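Local coordinates for protein succinate-semialdehyde dehydrogenase (Streptococcus pyogenes MGAS1882, PDB 4OGD) that probably oxidises succinic semialdehyde to succinate with NADP+ as the cofactor, as a dimeric member of the aldehyde dehydrogenase family, at residues A[113-118]-A[451-456]; A[239-244]-A[392-397]. One frame throughout, in Å; residues are numbered along the deposited sequence.

Contact 1. Residues A[113-118]-A[451-456]; sequences GQAYYL and LIYIPN
Gln114 and Ile454, and two residues further along Tyr116 and Ile452, form the hydrogen-bonded pairs of an antiparallel ladder; the strand directions differ by 177° and the axes approach to 4.6 Å. Each pair exchanges two backbone bonds, among them Ile454 N to Gln114 O at 2.8 Å and Ile452 N to Tyr116 O at 2.9 Å. Ala115-Tyr453 lies between them and Tyr117-Leu451 beyond Tyr116-Ile452, both non-hydrogen-bonded; here CA-H...O contacts fill in, such as Ala115 CA to Ile452 O at 3.4 Å.

The CH-pi contact is made by Tyr116. With CG between its backbone N and carbonyl carbon (chi1 58°), the ring lies beside Ile452, and Ile452 CB sits over one face, 3.8 Å from the centroid of the Tyr116 ring and 24° off the normal, displaced toward the CZ rim. Ile452 CG1 lies close to Tyr116 CE1 and Ile452 CG2 to the hydroxyl OH. On the same face of the sheet, the extended Gln114 runs alongside Ile454, with Gln114 NE2 3.7 Å from Ile454 CD1; Gln114 OE1 bonds Lys401 NZ of the second subunit.

On the other face, Ala115 CB meets the edge of the Tyr453 ring in plane, at CD1 (3.8 Å), while the Tyr453 hydroxyl bonds Ser112 OG. At the strand end, Asn456 OD1 touches Gly113 CA (3.3 Å).

Backbone bonding thus fixes the register, and side-chain contacts, mostly of carbon atoms, line both faces. Because Leu451, Ile452 and Tyr453 also pair in parallel with a strand of the second subunit, this ladder is part of an intersubunit sheet, as in the oligomerisation region of aldehyde dehydrogenases.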
loop_
_atom_site.group_PDB
_atom_site.type_symbol
_atom_site.label_atom_id
_atom_site.label_comp_id
_atom_site.label_asym_id
_atom_site.label_seq_id
_atom_site.Cartn_x
_atom_site.Cartn_y
_atom_site.Cartn_z
ATOM N N GLY A 113 7.925 6.367 -27.293
ATOM C CA GLY A 113 9.307 5.946 -27.094
ATOM C C GLY A 113 9.404 4.501 -26.633
ATOM O O GLY A 113 8.510 3.699 -26.902
ATOM N N GLN A 114 10.496 4.165 -25.951
ATOM C CA GLN A 114 10.680 2.824 -25.401
ATOM C C GLN A 114 10.497 2.911 -23.890
ATOM O O GLN A 114 11.108 3.758 -23.237
ATOM C CB GLN A 114 12.078 2.285 -25.725
ATOM C CG GLN A 114 12.407 0.946 -25.038
ATOM C CD GLN A 114 13.901 0.620 -25.005
ATOM O OE1 GLN A 114 14.372 -0.091 -24.113
ATOM N NE2 GLN A 114 14.647 1.140 -25.975
ATOM N N ALA A 115 9.662 2.040 -23.337
ATOM C CA ALA A 115 9.368 2.074 -21.905
ATOM C C ALA A 115 9.224 0.675 -21.322
ATOM O O ALA A 115 8.670 -0.223 -21.961
ATOM C CB ALA A 115 8.094 2.878 -21.642
ATOM N N TYR A 116 9.722 0.503 -20.103
ATOM C CA TYR A 116 9.497 -0.722 -19.335
ATOM C C TYR A 116 9.667 -0.413 -17.858
ATOM O O TYR A 116 10.129 0.659 -17.493
ATOM C CB TYR A 116 10.468 -1.834 -19.754
ATOM C CG TYR A 116 11.933 -1.482 -19.607
ATOM C CD1 TYR A 116 12.651 -1.867 -18.480
ATOM C CD2 TYR A 116 12.601 -0.778 -20.607
ATOM C CE1 TYR A 116 14.000 -1.553 -18.348
ATOM C CE2 TYR A 116 13.942 -0.464 -20.485
ATOM C CZ TYR A 116 14.636 -0.851 -19.359
ATOM O OH TYR A 116 15.974 -0.533 -19.244
ATOM N N TYR A 117 9.286 -1.342 -16.995
ATOM C CA TYR A 117 9.667 -1.171 -15.605
ATOM C C TYR A 117 10.288 -2.423 -15.031
ATOM O O TYR A 117 9.913 -3.540 -15.388
ATOM C CB TYR A 117 8.519 -0.629 -14.733
ATOM C CG TYR A 117 7.362 -1.571 -14.450
ATOM C CD1 TYR A 117 7.409 -2.451 -13.375
ATOM C CD2 TYR A 117 6.206 -1.531 -15.217
ATOM C CE1 TYR A 117 6.348 -3.291 -13.090
ATOM C CE2 TYR A 117 5.128 -2.373 -14.931
ATOM C CZ TYR A 117 5.221 -3.251 -13.866
ATOM O OH TYR A 117 4.169 -4.094 -13.558
ATOM N N LEU A 118 11.259 -2.211 -14.155
ATOM C CA LEU A 118 11.928 -3.300 -13.471
ATOM C C LEU A 118 11.231 -3.545 -12.145
ATOM O O LEU A 118 10.500 -2.680 -11.650
ATOM C CB LEU A 118 13.394 -2.938 -13.239
ATOM C CG LEU A 118 14.159 -2.594 -14.521
ATOM C CD1 LEU A 118 15.530 -2.048 -14.185
ATOM C CD2 LEU A 118 14.286 -3.822 -15.417
ATOM N N LEU A 451 10.446 2.540 -13.357
ATOM C CA LEU A 451 10.235 2.896 -14.756
ATOM C C LEU A 451 11.543 3.319 -15.403
ATOM O O LEU A 451 12.287 4.112 -14.831
ATOM C CB LEU A 451 9.243 4.061 -14.860
ATOM C CG LEU A 451 9.122 4.750 -16.219
ATOM C CD1 LEU A 451 8.459 3.822 -17.228
ATOM C CD2 LEU A 451 8.308 6.033 -16.066
ATOM N N ILE A 452 11.814 2.774 -16.590
ATOM C CA ILE A 452 12.885 3.269 -17.456
ATOM C C ILE A 452 12.255 3.737 -18.760
ATOM O O ILE A 452 11.559 2.970 -19.438
ATOM C CB ILE A 452 13.920 2.177 -17.773
ATOM C CG1 ILE A 452 14.351 1.459 -16.497
ATOM C CG2 ILE A 452 15.115 2.792 -18.513
ATOM C CD1 ILE A 452 15.164 2.307 -15.586
ATOM N N TYR A 453 12.493 4.992 -19.123
ATOM C CA TYR A 453 11.817 5.581 -20.275
ATOM C C TYR A 453 12.789 6.277 -21.215
ATOM O O TYR A 453 13.601 7.090 -20.779
ATOM C CB TYR A 453 10.755 6.581 -19.817
ATOM C CG TYR A 453 10.043 7.263 -20.962
ATOM C CD1 TYR A 453 9.207 6.545 -21.802
ATOM C CD2 TYR A 453 10.208 8.619 -21.203
ATOM C CE1 TYR A 453 8.552 7.153 -22.854
ATOM C CE2 TYR A 453 9.555 9.240 -22.261
ATOM C CZ TYR A 453 8.727 8.502 -23.078
ATOM O OH TYR A 453 8.075 9.111 -24.132
ATOM N N ILE A 454 12.703 5.930 -22.502
ATOM C CA ILE A 454 13.521 6.557 -23.537
ATOM C C ILE A 454 12.607 7.178 -24.582
ATOM O O ILE A 454 12.026 6.468 -25.407
ATOM C CB ILE A 454 14.447 5.550 -24.236
ATOM C CG1 ILE A 454 15.219 4.714 -23.208
ATOM C CG2 ILE A 454 15.387 6.288 -25.180
ATOM C CD1 ILE A 454 16.200 3.701 -23.825
ATOM N N PRO A 455 12.465 8.511 -24.551
ATOM C CA PRO A 455 11.567 9.151 -25.516
ATOM C C PRO A 455 12.098 9.067 -26.943
ATOM O O PRO A 455 13.311 8.990 -27.154
ATOM C CB PRO A 455 11.546 10.610 -25.055
ATOM C CG PRO A 455 12.854 10.798 -24.349
ATOM C CD PRO A 455 13.111 9.487 -23.656
ATOM N N ASN A 456 11.189 9.064 -27.909
ATOM C CA ASN A 456 11.578 9.189 -29.308
ATOM C C ASN A 456 12.175 10.564 -29.568
ATOM O O ASN A 456 11.794 11.539 -28.921
ATOM C CB ASN A 456 10.375 8.971 -30.223
ATOM C CG ASN A 456 9.944 7.527 -30.284
ATOM O OD1 ASN A 456 10.737 6.621 -30.036
ATOM N ND2 ASN A 456 8.679 7.303 -30.619
#

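Contact 2. Residues A[239-244]-A[392-397]; sequences LDDADW and IFSSNQ
Leu239 and Phe393 join the two segments: just past strand 235-238, Leu239 N donates to Phe393 O, at the end of strand 391-393, at 3.0 Å. Around this bond the packing is tight. Leu239 CB lies 3.4 Å from the same Phe393 O, and Leu239 CD1 touches both Ile392 CG2 and Ser394 CB, 3.7 Å from each. On the Phe393 side, Ala242 CB meets the ring edge at CD1 (4.1 Å), and the ring reaches Leu247 and Val250 of helix 244-256.

Toward solvent, polar bonds replace this packing. A type I turn from Leu239 to Ala242 presents Asp241 to the serines. Asp241 O accepts twice: Ser395 OG comes in the carbonyl plane at 2.6 Å, while Ser395 N lies above that plane, 51° out of it. Ser395 OG is placed for this by chi1 63°, between its backbone N and carbonyl carbon.

The Asp241 carboxylate works separately. Ser394 OG donates to Asp241 OD1 at 2.7 Å, approaching from above the carboxylate plane, and accepts from Asn396 N in an ST turn; Asp241 OD2 bonds His399 ND1. This second partner, together with Ser394, holds the carboxylate by both oxygens and would probably favour its charged form. Asn396 brings only CB near Asp241 OD2, at 3.6 Å, its OD1 capping His399 N instead. Ser395 and Asn396 are exposed, and this margin beside buried Leu239, Ile392 and Phe393 is held by hydrogen bonds; Asn396 makes the sparse contact.

Asp243 and Asn396 are N-caps of helices 244-256 and 397-406, so two strand-to-helix connections meet here. Strands 235-238 and 391-393 are adjacent and parallel, an arrangement typical of the alpha/beta catalytic domain of the aldehyde dehydrogenase fold.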
loop_
_atom_site.group_PDB
_atom_site.type_symbol
_atom_site.label_atom_id
_atom_site.label_comp_id
_atom_site.label_asym_id
_atom_site.label_seq_id
_atom_site.Cartn_x
_atom_site.Cartn_y
_atom_site.Cartn_z
ATOM N N LEU A 239 -27.351 -20.697 1.058
ATOM C CA LEU A 239 -28.412 -20.294 0.134
ATOM C C LEU A 239 -29.536 -21.319 0.070
ATOM O O LEU A 239 -29.429 -22.430 0.611
ATOM C CB LEU A 239 -27.853 -20.032 -1.270
ATOM C CG LEU A 239 -26.760 -18.966 -1.348
ATOM C CD1 LEU A 239 -26.442 -18.616 -2.790
ATOM C CD2 LEU A 239 -27.193 -17.730 -0.588
ATOM N N ASP A 240 -30.620 -20.934 -0.598
ATOM C CA ASP A 240 -31.819 -21.767 -0.651
ATOM C C ASP A 240 -31.642 -23.076 -1.423
ATOM O O ASP A 240 -32.496 -23.965 -1.358
ATOM C CB ASP A 240 -33.018 -20.961 -1.188
ATOM C CG ASP A 240 -32.795 -20.409 -2.595
ATOM O OD1 ASP A 240 -31.757 -20.698 -3.224
ATOM O OD2 ASP A 240 -33.678 -19.676 -3.086
ATOM N N ASP A 241 -30.534 -23.194 -2.150
ATOM C CA ASP A 241 -30.242 -24.403 -2.921
ATOM C C ASP A 241 -28.964 -25.104 -2.449
ATOM O O ASP A 241 -28.329 -25.836 -3.211
ATOM C CB ASP A 241 -30.158 -24.090 -4.420
ATOM C CG ASP A 241 -29.170 -22.986 -4.736
ATOM O OD1 ASP A 241 -28.418 -22.580 -3.822
ATOM O OD2 ASP A 241 -29.140 -22.523 -5.902
ATOM N N ALA A 242 -28.589 -24.869 -1.195
ATOM C CA ALA A 242 -27.416 -25.521 -0.611
ATOM C C ALA A 242 -27.560 -27.038 -0.606
ATOM O O ALA A 242 -28.658 -27.561 -0.418
ATOM C CB ALA A 242 -27.175 -25.019 0.801
ATOM N N ASP A 243 -26.445 -27.731 -0.813
ATOM C CA ASP A 243 -26.386 -29.180 -0.642
ATOM C C ASP A 243 -26.077 -29.458 0.826
ATOM O O ASP A 243 -24.956 -29.229 1.283
ATOM C CB ASP A 243 -25.298 -29.772 -1.548
ATOM C CG ASP A 243 -25.235 -31.298 -1.488
ATOM O OD1 ASP A 243 -25.368 -31.874 -0.389
ATOM O OD2 ASP A 243 -25.035 -31.921 -2.551
ATOM N N TRP A 244 -27.067 -29.960 1.560
ATOM C CA TRP A 244 -26.946 -30.123 3.008
ATOM C C TRP A 244 -26.066 -31.301 3.436
ATOM O O TRP A 244 -25.546 -31.324 4.554
ATOM C CB TRP A 244 -28.337 -30.193 3.646
ATOM C CG TRP A 244 -28.937 -28.835 3.761
ATOM C CD1 TRP A 244 -29.413 -28.062 2.741
ATOM C CD2 TRP A 244 -29.067 -28.057 4.954
ATOM N NE1 TRP A 244 -29.850 -26.853 3.232
ATOM C CE2 TRP A 244 -29.648 -26.827 4.588
ATOM C CE3 TRP A 244 -28.749 -28.279 6.296
ATOM C CZ2 TRP A 244 -29.921 -25.824 5.520
ATOM C CZ3 TRP A 244 -29.027 -27.289 7.220
ATOM C CH2 TRP A 244 -29.607 -26.077 6.829
ATOM N N ILE A 392 -19.913 -19.120 0.381
ATOM C CA ILE A 392 -21.252 -19.207 -0.192
ATOM C C ILE A 392 -21.553 -20.677 -0.451
ATOM O O ILE A 392 -20.809 -21.348 -1.177
ATOM C CB ILE A 392 -21.387 -18.433 -1.519
ATOM C CG1 ILE A 392 -20.922 -16.978 -1.384
ATOM C CG2 ILE A 392 -22.828 -18.517 -2.022
ATOM C CD1 ILE A 392 -21.668 -16.174 -0.342
ATOM N N PHE A 393 -22.626 -21.175 0.164
ATOM C CA PHE A 393 -23.043 -22.563 -0.011
ATOM C C PHE A 393 -24.267 -22.644 -0.912
ATOM O O PHE A 393 -25.359 -22.193 -0.549
ATOM C CB PHE A 393 -23.303 -23.241 1.341
ATOM C CG PHE A 393 -22.570 -24.531 1.495
ATOM C CD1 PHE A 393 -23.117 -25.711 1.013
ATOM C CD2 PHE A 393 -21.310 -24.560 2.068
ATOM C CE1 PHE A 393 -22.437 -26.899 1.130
ATOM C CE2 PHE A 393 -20.623 -25.745 2.186
ATOM C CZ PHE A 393 -21.187 -26.918 1.710
ATOM N N SER A 394 -24.061 -23.206 -2.100
ATOM C CA SER A 394 -25.090 -23.284 -3.128
ATOM C C SER A 394 -24.755 -24.377 -4.135
ATOM O O SER A 394 -23.609 -24.492 -4.578
ATOM C CB SER A 394 -25.216 -21.946 -3.856
ATOM O OG SER A 394 -26.089 -22.061 -4.975
ATOM N N SER A 395 -25.753 -25.173 -4.510
ATOM C CA SER A 395 -25.524 -26.244 -5.480
ATOM C C SER A 395 -25.546 -25.742 -6.921
ATOM O O SER A 395 -25.303 -26.508 -7.854
ATOM C CB SER A 395 -26.549 -27.366 -5.306
ATOM O OG SER A 395 -27.856 -26.890 -5.560
ATOM N N ASN A 396 -25.848 -24.462 -7.114
ATOM C CA ASN A 396 -25.797 -23.886 -8.451
ATOM C C ASN A 396 -24.586 -22.973 -8.552
ATOM O O ASN A 396 -24.502 -21.974 -7.840
ATOM C CB ASN A 396 -27.082 -23.119 -8.767
ATOM C CG ASN A 396 -27.104 -22.587 -10.187
ATOM O OD1 ASN A 396 -26.465 -21.583 -10.503
ATOM N ND2 ASN A 396 -27.840 -23.266 -11.059
ATOM N N GLN A 397 -23.643 -23.317 -9.427
ATOM C CA GLN A 397 -22.365 -22.601 -9.460
ATOM C C GLN A 397 -22.497 -21.133 -9.852
ATOM O O GLN A 397 -21.864 -20.267 -9.241
ATOM C CB GLN A 397 -21.354 -23.320 -10.353
ATOM C CG GLN A 397 -19.969 -22.697 -10.329
ATOM C CD GLN A 397 -18.916 -23.641 -10.859
ATOM O OE1 GLN A 397 -18.481 -24.556 -10.163
ATOM N NE2 GLN A 397 -18.515 -23.436 -12.108
#

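From the N terminus the chain reaches strand 113-120 after several helices and strands; its partner in contact 1 comes only at the C-terminal strand 448-455, closing a loop with 332 residues between the segments. Inside that loop lies contact 2: segment 239-244 follows strand 235-238, and after another 147 residues segment 392-397 returns to it, so the two closures nest without crossing. The centres of contacts 1 and 2 are about 50 Å apart. Contact 1 joins strands 113-120 and 448-455 of the three-stranded antiparallel sheet at the subunit interface, contact 2 the strand ends of the seven-stranded mixed sheet. Across the dimer, Gln397 packs on Ile454 of the second subunit, bringing the two regions together.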